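Local coordinates for protein succinate-semialdehyde dehydrogenase (Streptococcus pyogenes MGAS1882, PDB 4OGD) that probably catalyses the NADP+-dependent oxidation of succinic semialdehyde to succinate, as a member of the aldehyde dehydrogenase family, at residues Met139-Pro144 against Gly435-Glu440; Trp418-Leu421 against Pro425-Gly428. All coordinates share one frame; numbering follows the deposited sequence.

Contact 1: Met139-Pro144 against Gly435-Glu440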
loop_
_atom_site.group_PDB
_atom_site.type_symbol
_atom_site.label_atom_id
_atom_site.label_comp_id
_atom_site.label_asym_id
_atom_site.label_seq_id
_atom_site.Cartn_x
_atom_site.Cartn_y
_atom_site.Cartn_z
ATOM N N MET A 139 16.429 0.304 -10.767
ATOM C CA MET A 139 16.395 -1.132 -11.015
ATOM C C MET A 139 15.512 -1.859 -10.002
ATOM O O MET A 139 14.833 -2.834 -10.348
ATOM C CB MET A 139 17.814 -1.725 -11.033
ATOM C CG MET A 139 17.853 -3.176 -11.537
ATOM S SD MET A 139 17.336 -3.310 -13.257
ATOM C CE MET A 139 18.908 -2.959 -14.038
ATOM N N ARG A 140 15.492 -1.365 -8.765
ATOM C CA ARG A 140 14.682 -1.984 -7.712
ATOM C C ARG A 140 13.216 -2.067 -8.097
ATOM O O ARG A 140 12.521 -2.995 -7.689
ATOM C CB ARG A 140 14.818 -1.235 -6.377
ATOM C CG ARG A 140 16.134 -1.500 -5.656
ATOM C CD ARG A 140 16.068 -1.304 -4.137
ATOM N NE ARG A 140 15.214 -0.207 -3.706
ATOM C CZ ARG A 140 15.433 0.540 -2.622
ATOM N NH1 ARG A 140 16.497 0.332 -1.855
ATOM N NH2 ARG A 140 14.592 1.516 -2.319
ATOM N N VAL A 141 12.746 -1.094 -8.870
ATOM C CA VAL A 141 11.343 -1.087 -9.273
ATOM C C VAL A 141 11.122 -1.453 -10.732
ATOM O O VAL A 141 10.093 -2.046 -11.058
ATOM C CB VAL A 141 10.635 0.249 -8.937
ATOM C CG1 VAL A 141 10.587 0.435 -7.442
ATOM C CG2 VAL A 141 11.337 1.424 -9.587
ATOM N N PHE A 142 12.072 -1.128 -11.613
ATOM C CA PHE A 142 11.913 -1.524 -13.007
ATOM C C PHE A 142 11.908 -3.047 -13.172
ATOM O O PHE A 142 11.056 -3.589 -13.883
ATOM C CB PHE A 142 12.994 -0.903 -13.900
ATOM C CG PHE A 142 13.003 -1.468 -15.288
ATOM C CD1 PHE A 142 11.980 -1.163 -16.175
ATOM C CD2 PHE A 142 14.008 -2.335 -15.692
ATOM C CE1 PHE A 142 11.965 -1.703 -17.459
ATOM C CE2 PHE A 142 13.991 -2.885 -16.972
ATOM C CZ PHE A 142 12.980 -2.564 -17.847
ATOM N N ALA A 143 12.860 -3.735 -12.542
ATOM C CA ALA A 143 12.982 -5.183 -12.746
ATOM C C ALA A 143 11.686 -5.949 -12.431
ATOM O O ALA A 143 11.189 -6.689 -13.287
ATOM C CB ALA A 143 14.182 -5.767 -11.977
ATOM N N PRO A 144 11.115 -5.764 -11.222
ATOM C CA PRO A 144 9.888 -6.533 -10.966
ATOM C C PRO A 144 8.678 -6.080 -11.792
ATOM O O PRO A 144 7.887 -6.912 -12.235
ATOM C CB PRO A 144 9.637 -6.304 -9.468
ATOM C CG PRO A 144 10.309 -4.996 -9.174
ATOM C CD PRO A 144 11.547 -5.010 -10.027
ATOM N N GLY A 435 5.731 -0.048 2.542
ATOM C CA GLY A 435 5.962 -0.932 1.412
ATOM C C GLY A 435 7.388 -1.455 1.451
ATOM O O GLY A 435 8.227 -0.986 2.230
ATOM N N ARG A 436 7.678 -2.436 0.603
ATOM C CA ARG A 436 9.003 -3.039 0.568
ATOM C C ARG A 436 9.433 -3.191 -0.877
ATOM O O ARG A 436 8.601 -3.431 -1.756
ATOM C CB ARG A 436 9.002 -4.411 1.260
ATOM C CG ARG A 436 8.686 -4.373 2.753
ATOM C CD ARG A 436 9.870 -3.776 3.512
ATOM N NE ARG A 436 9.714 -3.710 4.970
ATOM C CZ ARG A 436 9.183 -2.689 5.641
ATOM N NH1 ARG A 436 8.685 -1.635 5.002
ATOM N NH2 ARG A 436 9.149 -2.722 6.966
ATOM N N GLU A 437 10.728 -3.026 -1.119
ATOM C CA GLU A 437 11.309 -3.292 -2.432
ATOM C C GLU A 437 12.336 -4.415 -2.329
ATOM O O GLU A 437 12.868 -4.674 -1.250
ATOM C CB GLU A 437 11.905 -2.010 -3.039
ATOM C CG GLU A 437 10.805 -1.029 -3.459
ATOM C CD GLU A 437 11.303 0.281 -4.042
ATOM O OE1 GLU A 437 12.533 0.472 -4.222
ATOM O OE2 GLU A 437 10.439 1.134 -4.341
ATOM N N LEU A 438 12.597 -5.078 -3.456
ATOM C CA LEU A 438 13.444 -6.279 -3.497
ATOM C C LEU A 438 12.810 -7.472 -2.766
ATOM O O LEU A 438 11.771 -7.327 -2.104
ATOM C CB LEU A 438 14.886 -5.994 -3.027
ATOM C CG LEU A 438 15.636 -4.942 -3.861
ATOM C CD1 LEU A 438 17.022 -4.676 -3.281
ATOM C CD2 LEU A 438 15.742 -5.364 -5.333
ATOM N N SER A 439 13.433 -8.645 -2.907
ATOM C CA SER A 439 12.851 -9.935 -2.492
ATOM C C SER A 439 11.514 -10.192 -3.184
ATOM O O SER A 439 11.140 -9.477 -4.119
ATOM C CB SER A 439 12.715 -10.049 -0.961
ATOM O OG SER A 439 11.533 -9.421 -0.475
ATOM N N GLU A 440 10.781 -11.209 -2.744
ATOM C CA GLU A 440 9.470 -11.440 -3.334
ATOM C C GLU A 440 8.471 -10.400 -2.833
ATOM O O GLU A 440 7.477 -10.132 -3.501
ATOM C CB GLU A 440 8.954 -12.858 -3.068
ATOM C CG GLU A 440 7.730 -13.198 -3.940
ATOM C CD GLU A 440 7.283 -14.644 -3.816
ATOM O OE1 GLU A 440 7.865 -15.385 -2.996
ATOM O OE2 GLU A 440 6.345 -15.035 -4.551
HETATM O O HOH W 1 10.987 -4.044 -5.612
#

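Contact 2: Trp418-Leu421 against Pro425-Gly428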
loop_
_atom_site.group_PDB
_atom_site.type_symbol
_atom_site.label_atom_id
_atom_site.label_comp_id
_atom_site.label_asym_id
_atom_site.label_seq_id
_atom_site.Cartn_x
_atom_site.Cartn_y
_atom_site.Cartn_z
ATOM N N TRP A 418 24.768 -1.113 6.667
ATOM C CA TRP A 418 23.729 -1.588 5.753
ATOM C C TRP A 418 24.303 -2.379 4.589
ATOM O O TRP A 418 25.467 -2.218 4.214
ATOM C CB TRP A 418 22.906 -0.417 5.203
ATOM C CG TRP A 418 23.600 0.307 4.101
ATOM C CD1 TRP A 418 24.673 1.136 4.225
ATOM C CD2 TRP A 418 23.283 0.265 2.697
ATOM N NE1 TRP A 418 25.043 1.617 2.994
ATOM C CE2 TRP A 418 24.210 1.099 2.039
ATOM C CE3 TRP A 418 22.306 -0.389 1.940
ATOM C CZ2 TRP A 418 24.190 1.296 0.655
ATOM C CZ3 TRP A 418 22.281 -0.188 0.566
ATOM C CH2 TRP A 418 23.225 0.642 -0.063
ATOM N N THR A 419 23.480 -3.258 4.038
ATOM C CA THR A 419 23.722 -3.753 2.697
ATOM C C THR A 419 22.386 -4.048 2.065
ATOM O O THR A 419 21.349 -4.036 2.734
ATOM C CB THR A 419 24.577 -5.006 2.679
ATOM O OG1 THR A 419 24.966 -5.276 1.328
ATOM C CG2 THR A 419 23.791 -6.183 3.218
ATOM N N SER A 420 22.408 -4.297 0.767
ATOM C CA SER A 420 21.203 -4.661 0.052
ATOM C C SER A 420 21.578 -5.764 -0.918
ATOM O O SER A 420 22.657 -5.722 -1.511
ATOM C CB SER A 420 20.657 -3.450 -0.708
ATOM O OG SER A 420 19.536 -3.816 -1.501
ATOM N N LEU A 421 20.696 -6.754 -1.053
ATOM C CA LEU A 421 20.880 -7.868 -1.969
ATOM C C LEU A 421 19.510 -8.133 -2.576
ATOM O O LEU A 421 18.489 -7.810 -1.960
ATOM C CB LEU A 421 21.371 -9.102 -1.219
ATOM C CG LEU A 421 22.779 -9.010 -0.628
ATOM C CD1 LEU A 421 23.004 -10.160 0.341
ATOM C CD2 LEU A 421 23.808 -9.029 -1.751
ATOM N N PRO A 425 14.294 -8.023 1.566
ATOM C CA PRO A 425 13.335 -6.916 1.472
ATOM C C PRO A 425 13.893 -5.637 2.073
ATOM O O PRO A 425 14.602 -5.675 3.095
ATOM C CB PRO A 425 12.135 -7.412 2.278
ATOM C CG PRO A 425 12.700 -8.424 3.238
ATOM C CD PRO A 425 13.870 -9.061 2.524
ATOM N N PHE A 426 13.579 -4.516 1.432
ATOM C CA PHE A 426 14.120 -3.221 1.824
ATOM C C PHE A 426 12.984 -2.228 2.006
ATOM O O PHE A 426 12.234 -1.967 1.072
ATOM C CB PHE A 426 15.086 -2.725 0.745
ATOM C CG PHE A 426 15.922 -1.530 1.150
ATOM C CD1 PHE A 426 15.347 -0.274 1.317
ATOM C CD2 PHE A 426 17.296 -1.655 1.302
ATOM C CE1 PHE A 426 16.117 0.825 1.670
ATOM C CE2 PHE A 426 18.078 -0.562 1.649
ATOM C CZ PHE A 426 17.488 0.680 1.833
ATOM N N GLY A 427 12.863 -1.671 3.208
ATOM C CA GLY A 427 11.877 -0.629 3.450
ATOM C C GLY A 427 11.800 -0.267 4.913
ATOM O O GLY A 427 12.473 -0.879 5.745
ATOM N N GLY A 428 10.978 0.730 5.227
ATOM C CA GLY A 428 10.920 1.239 6.585
ATOM C C GLY A 428 9.513 1.395 7.140
ATOM O O GLY A 428 8.531 0.856 6.604
#

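Contact 1: Met139-Pro144 against Gly435-Glu440
Glu437 OE1 is gripped by two nitrogens of one arginine. Arg140 NE reaches Glu437 OE1 at 2.8 Å, nearly along the C-O axis, while Arg140 NH2 meets the same Glu437 OE1 at 3.0 Å from above the carboxylate plane. The oxygen lies close to the guanidinium plane, but the two flat groups are turned 77° apart, so this salt bridge is a side-on grip on one oxygen rather than a paired, coplanar one. A bend at chi3 (-36°) turns the arginine head toward the extended glutamate. The pairing probably offsets the cost of burying the two charges. The other oxygen, Glu437 OE2, rests on the methyl Val141 CG1 at 3.2 Å, a close polar-apolar contact.

Arginine suits this place because its long aliphatic stem gives Leu438 a surface to pack on: Leu438 CD1 lies 3.6 Å from Arg140 CD, the two chains crossing at about a right angle. A water bridges the two backbones, donating to Arg140 O at 2.8 Å and accepting from Leu438 N at 2.9 Å. Pro144, four residues on, has no N-H to offer Arg140 O, and the water takes up the helix carbonyl instead. Tyr136 OH binds Arg140 NH1. Helix 136-148 is the crossover between parallel strands 124-128 and 152-155, a Rossmann-type beta-alpha-beta unit, here joined to the Gly-Arg-Glu sequence found in many aldehyde dehydrogenases.

Contact 2: Trp418-Leu421 against Pro425-Gly428
With chi1 at -168°, Phe426 turns its ring away from its own backbone N and out toward segment 418-421, while Trp418, with chi1 at 79°, swings its indole across to meet it. The two aromatics touch where Trp418 CE3 comes within 4.2 Å of Phe426 CE2. The indole atom arrives at the edge of the Phe426 ring, near its plane. The two ring planes stand at nearly a right angle, and the touch is between apolar ring carbons. Large flat residues suit this place because they can span the distance between two backbone segments whose nearest CA atoms, those of Ser420 and Phe426, are 7.4 Å apart.

Ser420 lies beside the Phe426 ring with a small side chain. Its OG lies 4.2 Å from Phe426 CD2, a van der Waals approach, and its polar need is met by a hydrogen bond with Tyr136 OH. A serine therefore fits both demands, being short enough to sit beside the ring and polar enough to hold the tyrosine.

Other groups surround the buried aromatic pair. Phe253 lies against Trp418 with its plane only about 15° away, Thr264 touches both Trp418 and Phe426, and the guanidinium of Arg140 makes a cation-pi contact with Phe426. Both segments belong to the long loop between strands 411-414 and 429-430, and Phe426 stands within the Pro-Phe-Gly-Gly sequence motif characteristic of the aldehyde dehydrogenase family.

Contact 2 is nested inside the long loop of chain closed by contact 1: the order is 139-144, 418-421, 425-428, 435-440, and the two centres lie about 11 Å apart. They touch directly. Glu437 O lies 2.8 Å from Phe426 N, a probable backbone hydrogen bond, and Arg436 NH1 probably bonds Gly428 O, while Leu438 packs on Ser420. Strand 433-434, outermost within this chain in the sheet that includes strands 124-128 and 225-229, leads into 435-440; strand 411-414, outermost within this chain in the other sheet, leads into the loop holding 418-421 and 425-428. Together they join the Rossmann-type part to the second sheet. Arg436 also bonds Glu449 O of the second subunit.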